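Local coordinates for DNA translocase coupling protein (Clostridium perfringens, PDB 6O1W) that is a conjugation coupling protein, the modelled part of which holds the P-loop ATPase of an FtsK/SpoIIIE-type translocase that probably uses ATP to drive DNA transfer, at residues A[193-198]-A[270-275]; A[124-129]-A[226-231]; A[148-153]-A[158-163]. All coordinates share one frame; numbering follows the deposited sequence.

Contact 1. Residues A[193-198]-A[270-275]. With BGC (beta-D-glucopyranose), chain E.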
loop_
_atom_site.group_PDB
_atom_site.type_symbol
_atom_site.label_atom_id
_atom_site.label_comp_id
_atom_site.label_asym_id
_atom_site.label_seq_id
_atom_site.Cartn_x
_atom_site.Cartn_y
_atom_site.Cartn_z
ATOM N N LYS A 193 -8.565 -13.082 -20.898
ATOM C CA LYS A 193 -8.765 -12.972 -22.346
ATOM C C LYS A 193 -10.032 -12.099 -22.591
ATOM O O LYS A 193 -10.013 -11.225 -23.435
ATOM C CB LYS A 193 -8.884 -14.370 -22.987
ATOM C CG LYS A 193 -9.236 -14.364 -24.477
ATOM C CD LYS A 193 -8.186 -13.657 -25.299
ATOM C CE LYS A 193 -8.345 -13.988 -26.760
ATOM N NZ LYS A 193 -8.193 -12.787 -27.624
ATOM N N TYR A 194 -11.076 -12.271 -21.784
ATOM C CA TYR A 194 -12.266 -11.433 -21.861
ATOM C C TYR A 194 -11.934 -9.941 -21.569
ATOM O O TYR A 194 -12.402 -9.058 -22.296
ATOM C CB TYR A 194 -13.341 -11.930 -20.876
ATOM C CG TYR A 194 -14.413 -10.887 -20.632
ATOM C CD1 TYR A 194 -15.355 -10.579 -21.617
ATOM C CD2 TYR A 194 -14.445 -10.158 -19.449
ATOM C CE1 TYR A 194 -16.319 -9.589 -21.411
ATOM C CE2 TYR A 194 -15.411 -9.177 -19.227
ATOM C CZ TYR A 194 -16.323 -8.872 -20.222
ATOM O OH TYR A 194 -17.235 -7.866 -20.024
ATOM N N LEU A 195 -11.194 -9.663 -20.466
ATOM C CA LEU A 195 -10.838 -8.307 -20.034
ATOM C C LEU A 195 -9.962 -7.593 -21.047
ATOM O O LEU A 195 -10.154 -6.405 -21.279
ATOM C CB LEU A 195 -10.145 -8.337 -18.666
ATOM C CG LEU A 195 -10.950 -8.762 -17.443
ATOM C CD1 LEU A 195 -10.010 -9.001 -16.255
ATOM C CD2 LEU A 195 -12.031 -7.722 -17.090
ATOM N N VAL A 196 -9.024 -8.318 -21.674
ATOM C CA VAL A 196 -8.153 -7.779 -22.732
ATOM C C VAL A 196 -8.984 -7.411 -23.994
ATOM O O VAL A 196 -8.738 -6.373 -24.608
ATOM C CB VAL A 196 -6.968 -8.749 -22.993
ATOM C CG1 VAL A 196 -6.554 -8.807 -24.455
ATOM C CG2 VAL A 196 -5.796 -8.369 -22.128
ATOM N N ASP A 197 -9.961 -8.253 -24.351
ATOM C CA ASP A 197 -10.890 -7.985 -25.470
ATOM C C ASP A 197 -11.826 -6.820 -25.096
ATOM O O ASP A 197 -12.095 -5.984 -25.950
ATOM C CB ASP A 197 -11.735 -9.235 -25.783
ATOM C CG ASP A 197 -10.953 -10.398 -26.372
ATOM O OD1 ASP A 197 -9.736 -10.224 -26.655
ATOM O OD2 ASP A 197 -11.539 -11.490 -26.522
ATOM N N GLU A 198 -12.333 -6.773 -23.834
ATOM C CA GLU A 198 -13.219 -5.688 -23.397
ATOM C C GLU A 198 -12.439 -4.355 -23.419
ATOM O O GLU A 198 -12.990 -3.334 -23.811
ATOM C CB GLU A 198 -13.838 -5.960 -22.003
ATOM C CG GLU A 198 -14.693 -4.815 -21.460
ATOM C CD GLU A 198 -16.003 -4.513 -22.179
ATOM O OE1 GLU A 198 -16.541 -5.433 -22.833
ATOM O OE2 GLU A 198 -16.505 -3.367 -22.072
ATOM N N THR A 270 -9.841 3.437 -20.151
ATOM C CA THR A 270 -10.984 2.531 -20.360
ATOM C C THR A 270 -11.769 2.133 -19.086
ATOM O O THR A 270 -12.801 1.463 -19.188
ATOM C CB THR A 270 -10.516 1.299 -21.111
ATOM O OG1 THR A 270 -9.565 0.635 -20.304
ATOM C CG2 THR A 270 -9.901 1.626 -22.489
ATOM N N GLY A 271 -11.309 2.550 -17.909
ATOM C CA GLY A 271 -12.040 2.240 -16.688
ATOM C C GLY A 271 -11.987 0.769 -16.309
ATOM O O GLY A 271 -12.958 0.232 -15.789
ATOM N N ILE A 272 -10.858 0.107 -16.557
ATOM C CA ILE A 272 -10.601 -1.255 -16.106
ATOM C C ILE A 272 -9.398 -1.134 -15.148
ATOM O O ILE A 272 -8.279 -0.820 -15.588
ATOM C CB ILE A 272 -10.375 -2.280 -17.244
ATOM C CG1 ILE A 272 -11.510 -2.220 -18.313
ATOM C CG2 ILE A 272 -10.167 -3.699 -16.662
ATOM C CD1 ILE A 272 -11.444 -3.172 -19.445
ATOM N N ASN A 273 -9.631 -1.395 -13.846
ATOM C CA ASN A 273 -8.637 -1.225 -12.794
ATOM C C ASN A 273 -8.186 -2.508 -12.107
ATOM O O ASN A 273 -9.002 -3.329 -11.689
ATOM C CB ASN A 273 -9.147 -0.216 -11.753
ATOM C CG ASN A 273 -9.731 1.024 -12.390
ATOM O OD1 ASN A 273 -10.926 1.230 -12.380
ATOM N ND2 ASN A 273 -8.907 1.866 -12.975
ATOM N N LEU A 274 -6.866 -2.670 -12.001
ATOM C CA LEU A 274 -6.248 -3.829 -11.336
ATOM C C LEU A 274 -5.839 -3.464 -9.915
ATOM O O LEU A 274 -5.145 -2.460 -9.738
ATOM C CB LEU A 274 -5.015 -4.314 -12.125
ATOM C CG LEU A 274 -5.306 -4.905 -13.494
ATOM C CD1 LEU A 274 -4.044 -4.978 -14.344
ATOM C CD2 LEU A 274 -5.965 -6.269 -13.383
ATOM N N CYS A 275 -6.290 -4.246 -8.922
ATOM C CA CYS A 275 -5.944 -4.103 -7.500
ATOM C C CYS A 275 -5.268 -5.394 -7.136
ATOM O O CYS A 275 -5.928 -6.442 -7.036
ATOM C CB CYS A 275 -7.169 -3.840 -6.622
ATOM S SG CYS A 275 -7.953 -2.231 -6.904
HETATM C C2 BGC E . -18.788 -11.882 -18.806
HETATM C C3 BGC E . -18.576 -12.891 -19.927
HETATM C C4 BGC E . -17.155 -13.438 -19.875
HETATM C C5 BGC E . -16.863 -14.011 -18.490
HETATM C C6 BGC E . -15.427 -14.446 -18.322
HETATM C C1 BGC E . -18.465 -12.540 -17.467
HETATM O O1 BGC E . -18.651 -11.634 -16.432
HETATM O O2 BGC E . -20.129 -11.406 -18.817
HETATM O O3 BGC E . -18.838 -12.285 -21.187
HETATM O O4 BGC E . -16.967 -14.456 -20.851
HETATM O O5 BGC E . -17.118 -13.015 -17.483
HETATM O O6 BGC E . -15.190 -14.918 -17.005
#

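Contact 2. Residues A[124-129]-A[226-231]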
loop_
_atom_site.group_PDB
_atom_site.type_symbol
_atom_site.label_atom_id
_atom_site.label_comp_id
_atom_site.label_asym_id
_atom_site.label_seq_id
_atom_site.Cartn_x
_atom_site.Cartn_y
_atom_site.Cartn_z
ATOM N N ILE A 124 -6.922 8.219 -3.906
ATOM C CA ILE A 124 -6.433 7.718 -5.181
ATOM C C ILE A 124 -7.549 7.959 -6.199
ATOM O O ILE A 124 -8.675 7.505 -5.987
ATOM C CB ILE A 124 -6.026 6.213 -5.155
ATOM C CG1 ILE A 124 -4.969 5.899 -4.076
ATOM C CG2 ILE A 124 -5.543 5.751 -6.541
ATOM C CD1 ILE A 124 -4.877 4.394 -3.721
ATOM N N ASP A 125 -7.234 8.668 -7.293
ATOM C CA ASP A 125 -8.155 8.897 -8.410
ATOM C C ASP A 125 -7.777 7.892 -9.498
ATOM O O ASP A 125 -6.795 8.077 -10.233
ATOM C CB ASP A 125 -8.067 10.335 -8.938
ATOM C CG ASP A 125 -9.045 10.637 -10.074
ATOM O OD1 ASP A 125 -9.628 9.682 -10.630
ATOM O OD2 ASP A 125 -9.226 11.830 -10.403
ATOM N N LEU A 126 -8.573 6.818 -9.596
ATOM C CA LEU A 126 -8.348 5.742 -10.551
ATOM C C LEU A 126 -8.364 6.206 -12.005
ATOM O O LEU A 126 -7.745 5.538 -12.824
ATOM C CB LEU A 126 -9.316 4.571 -10.312
ATOM C CG LEU A 126 -9.215 3.884 -8.937
ATOM C CD1 LEU A 126 -10.219 2.835 -8.831
ATOM C CD2 LEU A 126 -7.847 3.269 -8.721
ATOM N N ASN A 127 -8.949 7.395 -12.317
ATOM C CA ASN A 127 -8.899 7.954 -13.685
ATOM C C ASN A 127 -7.483 8.495 -14.028
ATOM O O ASN A 127 -7.162 8.666 -15.201
ATOM C CB ASN A 127 -9.973 9.059 -13.872
ATOM C CG ASN A 127 -11.393 8.539 -13.759
ATOM O OD1 ASN A 127 -12.212 9.022 -12.971
ATOM N ND2 ASN A 127 -11.707 7.514 -14.515
ATOM N N LYS A 128 -6.640 8.739 -13.010
ATOM C CA LYS A 128 -5.271 9.269 -13.163
ATOM C C LYS A 128 -4.184 8.220 -12.918
ATOM O O LYS A 128 -3.198 8.179 -13.653
ATOM C CB LYS A 128 -5.077 10.475 -12.236
ATOM C CG LYS A 128 -5.938 11.669 -12.666
ATOM C CD LYS A 128 -6.073 12.734 -11.602
ATOM C CE LYS A 128 -6.832 13.925 -12.153
ATOM N NZ LYS A 128 -7.160 14.923 -11.099
ATOM N N SER A 129 -4.386 7.346 -11.912
ATOM C CA SER A 129 -3.433 6.295 -11.518
ATOM C C SER A 129 -4.293 5.024 -11.410
ATOM O O SER A 129 -4.963 4.803 -10.408
ATOM C CB SER A 129 -2.745 6.693 -10.222
ATOM O OG SER A 129 -3.715 6.922 -9.216
ATOM N N LEU A 226 -20.872 2.462 -20.291
ATOM C CA LEU A 226 -19.794 1.533 -19.968
ATOM C C LEU A 226 -19.529 1.739 -18.479
ATOM O O LEU A 226 -19.495 2.866 -18.006
ATOM C CB LEU A 226 -18.511 1.845 -20.773
ATOM C CG LEU A 226 -18.595 1.748 -22.283
ATOM C CD1 LEU A 226 -17.318 2.310 -22.923
ATOM C CD2 LEU A 226 -18.806 0.326 -22.727
ATOM N N LYS A 227 -19.399 0.667 -17.748
ATOM C CA LYS A 227 -19.165 0.744 -16.314
ATOM C C LYS A 227 -17.712 0.467 -15.994
ATOM O O LYS A 227 -17.066 -0.340 -16.680
ATOM C CB LYS A 227 -20.038 -0.292 -15.601
ATOM C CG LYS A 227 -21.555 -0.072 -15.750
ATOM C CD LYS A 227 -22.318 -0.965 -14.771
ATOM C CE LYS A 227 -23.817 -0.851 -14.900
ATOM N NZ LYS A 227 -24.338 0.397 -14.274
ATOM N N ARG A 228 -17.210 1.088 -14.903
ATOM C CA ARG A 228 -15.877 0.786 -14.378
ATOM C C ARG A 228 -15.822 -0.711 -14.014
ATOM O O ARG A 228 -16.771 -1.230 -13.429
ATOM C CB ARG A 228 -15.581 1.627 -13.113
ATOM C CG ARG A 228 -14.182 1.349 -12.532
ATOM C CD ARG A 228 -13.726 2.339 -11.459
ATOM N NE ARG A 228 -13.891 3.716 -11.918
ATOM C CZ ARG A 228 -13.069 4.356 -12.733
ATOM N NH1 ARG A 228 -11.955 3.775 -13.158
ATOM N NH2 ARG A 228 -13.362 5.577 -13.148
ATOM N N ILE A 229 -14.741 -1.388 -14.391
ATOM C CA ILE A 229 -14.490 -2.776 -14.029
ATOM C C ILE A 229 -13.313 -2.820 -13.021
ATOM O O ILE A 229 -12.233 -2.312 -13.322
ATOM C CB ILE A 229 -14.192 -3.673 -15.267
ATOM C CG1 ILE A 229 -15.435 -3.779 -16.195
ATOM C CG2 ILE A 229 -13.738 -5.066 -14.804
ATOM C CD1 ILE A 229 -15.138 -4.296 -17.640
ATOM N N ILE A 230 -13.521 -3.432 -11.834
ATOM C CA ILE A 230 -12.447 -3.605 -10.858
ATOM C C ILE A 230 -12.059 -5.080 -10.791
ATOM O O ILE A 230 -12.918 -5.957 -10.698
ATOM C CB ILE A 230 -12.718 -2.954 -9.469
ATOM C CG1 ILE A 230 -11.468 -3.137 -8.525
ATOM C CG2 ILE A 230 -14.055 -3.416 -8.846
ATOM C CD1 ILE A 230 -11.637 -2.828 -7.058
ATOM N N VAL A 231 -10.769 -5.349 -10.916
ATOM C CA VAL A 231 -10.221 -6.704 -10.907
ATOM C C VAL A 231 -9.324 -6.810 -9.681
ATOM O O VAL A 231 -8.315 -6.116 -9.596
ATOM C CB VAL A 231 -9.447 -7.022 -12.209
ATOM C CG1 VAL A 231 -9.029 -8.491 -12.254
ATOM C CG2 VAL A 231 -10.250 -6.635 -13.449
HETATM O O HOH W 1 -9.355 4.239 -14.610
#

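Contact 3. Residues A[148-153]-A[158-163]. With BGC (beta-D-glucopyranose), chain E.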
loop_
_atom_site.group_PDB
_atom_site.type_symbol
_atom_site.label_atom_id
_atom_site.label_comp_id
_atom_site.label_asym_id
_atom_site.label_seq_id
_atom_site.Cartn_x
_atom_site.Cartn_y
_atom_site.Cartn_z
ATOM N N CYS A 148 -11.394 -2.928 0.988
ATOM C CA CYS A 148 -11.886 -1.574 1.306
ATOM C C CYS A 148 -12.046 -0.760 0.010
ATOM O O CYS A 148 -13.036 -0.071 -0.160
ATOM C CB CYS A 148 -10.918 -0.879 2.259
ATOM S SG CYS A 148 -11.524 0.697 2.880
ATOM N N ILE A 149 -11.057 -0.827 -0.888
ATOM C CA ILE A 149 -11.087 -0.176 -2.212
ATOM C C ILE A 149 -12.249 -0.780 -3.025
ATOM O O ILE A 149 -13.014 -0.040 -3.625
ATOM C CB ILE A 149 -9.735 -0.364 -2.952
ATOM C CG1 ILE A 149 -8.617 0.466 -2.247
ATOM C CG2 ILE A 149 -9.872 0.025 -4.470
ATOM C CD1 ILE A 149 -7.245 0.067 -2.626
ATOM N N LEU A 150 -12.370 -2.129 -3.022
ATOM C CA LEU A 150 -13.412 -2.870 -3.731
ATOM C C LEU A 150 -14.796 -2.406 -3.301
ATOM O O LEU A 150 -15.631 -2.140 -4.158
ATOM C CB LEU A 150 -13.240 -4.384 -3.472
ATOM C CG LEU A 150 -14.334 -5.337 -3.976
ATOM C CD1 LEU A 150 -14.508 -5.230 -5.548
ATOM C CD2 LEU A 150 -14.024 -6.782 -3.545
ATOM N N TRP A 151 -15.032 -2.311 -1.976
ATOM C CA TRP A 151 -16.293 -1.868 -1.377
ATOM C C TRP A 151 -16.696 -0.466 -1.873
ATOM O O TRP A 151 -17.827 -0.261 -2.308
ATOM C CB TRP A 151 -16.153 -1.880 0.158
ATOM C CG TRP A 151 -17.372 -1.336 0.841
ATOM C CD1 TRP A 151 -17.484 -0.133 1.479
ATOM C CD2 TRP A 151 -18.697 -1.899 0.804
ATOM N NE1 TRP A 151 -18.771 0.037 1.941
ATOM C CE2 TRP A 151 -19.542 -1.026 1.526
ATOM C CE3 TRP A 151 -19.237 -3.090 0.278
ATOM C CZ2 TRP A 151 -20.900 -1.300 1.738
ATOM C CZ3 TRP A 151 -20.589 -3.353 0.471
ATOM C CH2 TRP A 151 -21.407 -2.459 1.183
ATOM N N GLN A 152 -15.741 0.464 -1.873
ATOM C CA GLN A 152 -15.920 1.838 -2.338
ATOM C C GLN A 152 -16.371 1.877 -3.794
ATOM O O GLN A 152 -17.377 2.523 -4.094
ATOM C CB GLN A 152 -14.636 2.667 -2.124
ATOM C CG GLN A 152 -14.350 2.888 -0.634
ATOM C CD GLN A 152 -13.071 3.632 -0.354
ATOM O OE1 GLN A 152 -12.122 3.122 0.237
ATOM N NE2 GLN A 152 -13.019 4.851 -0.765
ATOM N N LEU A 153 -15.686 1.113 -4.665
ATOM C CA LEU A 153 -16.033 1.018 -6.078
ATOM C C LEU A 153 -17.359 0.312 -6.325
ATOM O O LEU A 153 -18.094 0.736 -7.214
ATOM C CB LEU A 153 -14.902 0.397 -6.894
ATOM C CG LEU A 153 -13.623 1.227 -6.865
ATOM C CD1 LEU A 153 -12.475 0.470 -7.510
ATOM C CD2 LEU A 153 -13.858 2.633 -7.472
ATOM N N ALA A 158 -19.413 0.087 -9.694
ATOM C CA ALA A 158 -18.483 -0.695 -10.535
ATOM C C ALA A 158 -18.862 -2.182 -10.583
ATOM O O ALA A 158 -19.556 -2.676 -9.677
ATOM C CB ALA A 158 -17.057 -0.568 -10.010
ATOM N N ILE A 159 -18.409 -2.867 -11.656
ATOM C CA ILE A 159 -18.500 -4.312 -11.903
ATOM C C ILE A 159 -17.216 -4.875 -11.266
ATOM O O ILE A 159 -16.143 -4.310 -11.477
ATOM C CB ILE A 159 -18.533 -4.654 -13.444
ATOM C CG1 ILE A 159 -19.840 -4.167 -14.087
ATOM C CG2 ILE A 159 -18.354 -6.169 -13.702
ATOM C CD1 ILE A 159 -19.778 -4.036 -15.639
ATOM N N ALA A 160 -17.303 -6.036 -10.611
ATOM C CA ALA A 160 -16.141 -6.627 -9.966
ATOM C C ALA A 160 -15.821 -8.032 -10.367
ATOM O O ALA A 160 -16.714 -8.854 -10.542
ATOM C CB ALA A 160 -16.313 -6.553 -8.454
ATOM N N TYR A 161 -14.518 -8.327 -10.429
ATOM C CA TYR A 161 -13.973 -9.649 -10.709
ATOM C C TYR A 161 -12.921 -9.914 -9.646
ATOM O O TYR A 161 -12.080 -9.052 -9.369
ATOM C CB TYR A 161 -13.382 -9.755 -12.112
ATOM C CG TYR A 161 -14.430 -9.657 -13.189
ATOM C CD1 TYR A 161 -15.248 -10.742 -13.498
ATOM C CD2 TYR A 161 -14.582 -8.496 -13.930
ATOM C CE1 TYR A 161 -16.190 -10.664 -14.524
ATOM C CE2 TYR A 161 -15.566 -8.384 -14.902
ATOM C CZ TYR A 161 -16.370 -9.470 -15.198
ATOM O OH TYR A 161 -17.342 -9.324 -16.151
HETATM N N MSE A 162 -13.005 -11.075 -8.998
HETATM C CA MSE A 162 -12.080 -11.366 -7.909
HETATM C C MSE A 162 -11.374 -12.652 -8.185
HETATM O O MSE A 162 -12.004 -13.627 -8.594
HETATM C CB MSE A 162 -12.826 -11.386 -6.577
HETATM C CG MSE A 162 -13.348 -10.017 -6.175
HETATM SE SE MSE A 162 -15.105 -10.132 -5.319
HETATM C CE MSE A 162 -16.242 -10.489 -6.830
ATOM N N VAL A 163 -10.051 -12.641 -8.028
ATOM C CA VAL A 163 -9.220 -13.805 -8.317
ATOM C C VAL A 163 -8.583 -14.336 -7.043
ATOM O O VAL A 163 -7.834 -13.607 -6.374
ATOM C CB VAL A 163 -8.145 -13.487 -9.400
ATOM C CG1 VAL A 163 -7.259 -14.708 -9.677
ATOM C CG2 VAL A 163 -8.794 -12.987 -10.684
HETATM C C2 BGC E . -18.788 -11.882 -18.806
HETATM C C3 BGC E . -18.576 -12.891 -19.927
HETATM C C4 BGC E . -17.155 -13.438 -19.875
HETATM C C5 BGC E . -16.863 -14.011 -18.490
HETATM C C6 BGC E . -15.427 -14.446 -18.322
HETATM C C1 BGC E . -18.465 -12.540 -17.467
HETATM O O1 BGC E . -18.651 -11.634 -16.432
HETATM O O2 BGC E . -20.129 -11.406 -18.817
HETATM O O3 BGC E . -18.838 -12.285 -21.187
HETATM O O4 BGC E . -16.967 -14.456 -20.851
HETATM O O5 BGC E . -17.118 -13.015 -17.483
HETATM O O6 BGC E . -15.190 -14.918 -17.005
#

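Contact 1. Residues A[193-198]-A[270-275]
Rather than meeting side chain to side chain, L195 and I272 come closest where the terminal methyl of the isoleucine reaches the helix backbone: I272 CD1 lies 3.9 Å from L195 O. The contact is entirely one of van der Waals packing, and a single strand residue carries nearly all of it. With CG1 beside its own backbone N (chi1 -51°) and an extended end, I272 brings CD1 against both the L195 carbonyl oxygen and the side chain of E198, where it comes within 4.2 Å of E198 CG. Its other branch faces the leucine more loosely, I272 CG2 being 4.5 Å from L195 CD2. E198 is used here for its aliphatic part; its chain bends at chi2 (68°), and the carboxylate leaves the apolar patch to form a salt bridge with R202.

Y194, the residue before L195, takes no part in the strand packing and belongs to a glucose pocket with Y161 and Q180. C4 of the sugar stands 3.7 Å above one face of the Y194 ring, offset toward the rim, and E198 CB lies over the opposite face.

Helix 185-209 thus covers strand 272-278 and the adjoining strand 229-233 in a layered core, where L195 also touches I229 and V231, while L263 of helix 247-266 packs against the same leucine.

Contact 2. Residues A[124-129]-A[226-231]
L126 and N127, in the turn that follows strand 121-125, receive the long side chain of R228, which stands just before strand 229-233 of the P-loop NTPase sheet. The turn is an Asx turn, and the contact is essentially one guanidinium reaching across to it.

Hydrogen bonding inside the turn sets its shape. D125 OD1 accepts from N127 N at 2.9 Å, met from above the carboxylate plane rather than within it. D125 O takes two further backbone donors, K128 N and S129 N, so both the side chain and the backbone carbonyl of D125 hold the chain as it curls away from the strand. Separately, K128 NZ adds a long salt bridge to D125 OD2, 3.8 Å away.

Polar contacts between the two segments are made by the guanidinium edge. R228 leaves the backbone with CG opposite N (chi1 -180°) and stays extended until it bends at chi3, which carries its head to the turn. The amide group of N127 approaches that edge near NH2, its plane turned 62° from the guanidinium. Charge and hydrogen bonding are also supplied from outside the pair: E109 forms a salt bridge with R228 NE, and N273 OD1 accepts from R228 NH1. Held by several partners, this buried arginine head is probably well fixed in rotation and kept charged.

Van der Waals packing is slight. L126 CB sits 4.0 Å from R228 NH1, approaching obliquely, while both side chains also touch L153 of helix 142-155.

One water completes the link, lying in the guanidinium plane: it donates to L126 O at 2.7 Å and accepts from R228 NH1 at 3.0 Å.

Contact 3. Residues A[148-153]-A[158-163]
The CB of Y161 points away from the helix while its neighbours A160 and M162 pack on L150, and glucose O1 lies in plane at the ring edge, 2.7 Å from Y161 OH. The other flat group, the indole of W151, points off the helix in another direction, where W100 meets it nearly perpendicularly and F343 at about 40°; its NE1 is hydrogen-bonded to D102 OD1. Between these rings runs the second half of a beta-alpha-beta crossover of the P-loop NTPase fold, in which the chain leaves helix 142-155, which follows the Walker A loop, and re-enters the sheet as strand 159-163.

L150 makes the central contact by spreading its two methyls along the strand. Its CG lies opposite the backbone N (chi1 172°), which brings the fork over the strand although the CB itself does not point there. L150 CD1 rests 3.7 Å from A160 CB, and L150 CD2 3.9 Å from the selenium of M162, a selenomethionine whose bent chain crosses the leucine at about a right angle. I230 of the adjacent strand 229-233 touches both L150 and A160.

Toward the connecting turn the backbones join directly. A158 N donates to L153 O at 2.9 Å, nearly straight at 162°, and the A158 methyl closes over the same carbonyl, with CB 3.3 Å from L153 O.

Overall arrangement
From the N terminus the chain first leaves the edge strand of the mixed sheet through 124-129, whose partner comes about a hundred residues later. Inside that span contact 3 closes the shortest loop, from 148-153 to 158-163, and is nested within contact 2. Contact 1 opens next at 193-198, before contact 2 closes at 226-231, and closes only at 270-275, so contacts 1 and 2 cross. Three of the segments lie on or lead into neighbouring parallel strands, 272-278, 229-233 and 159-163, joined by probable backbone hydrogen bonds, I229 N to G271 O and I230 N to I159 O. Helices 185-209 and 142-155 are thereby tied to this sheet, together with the turn after strand 121-125.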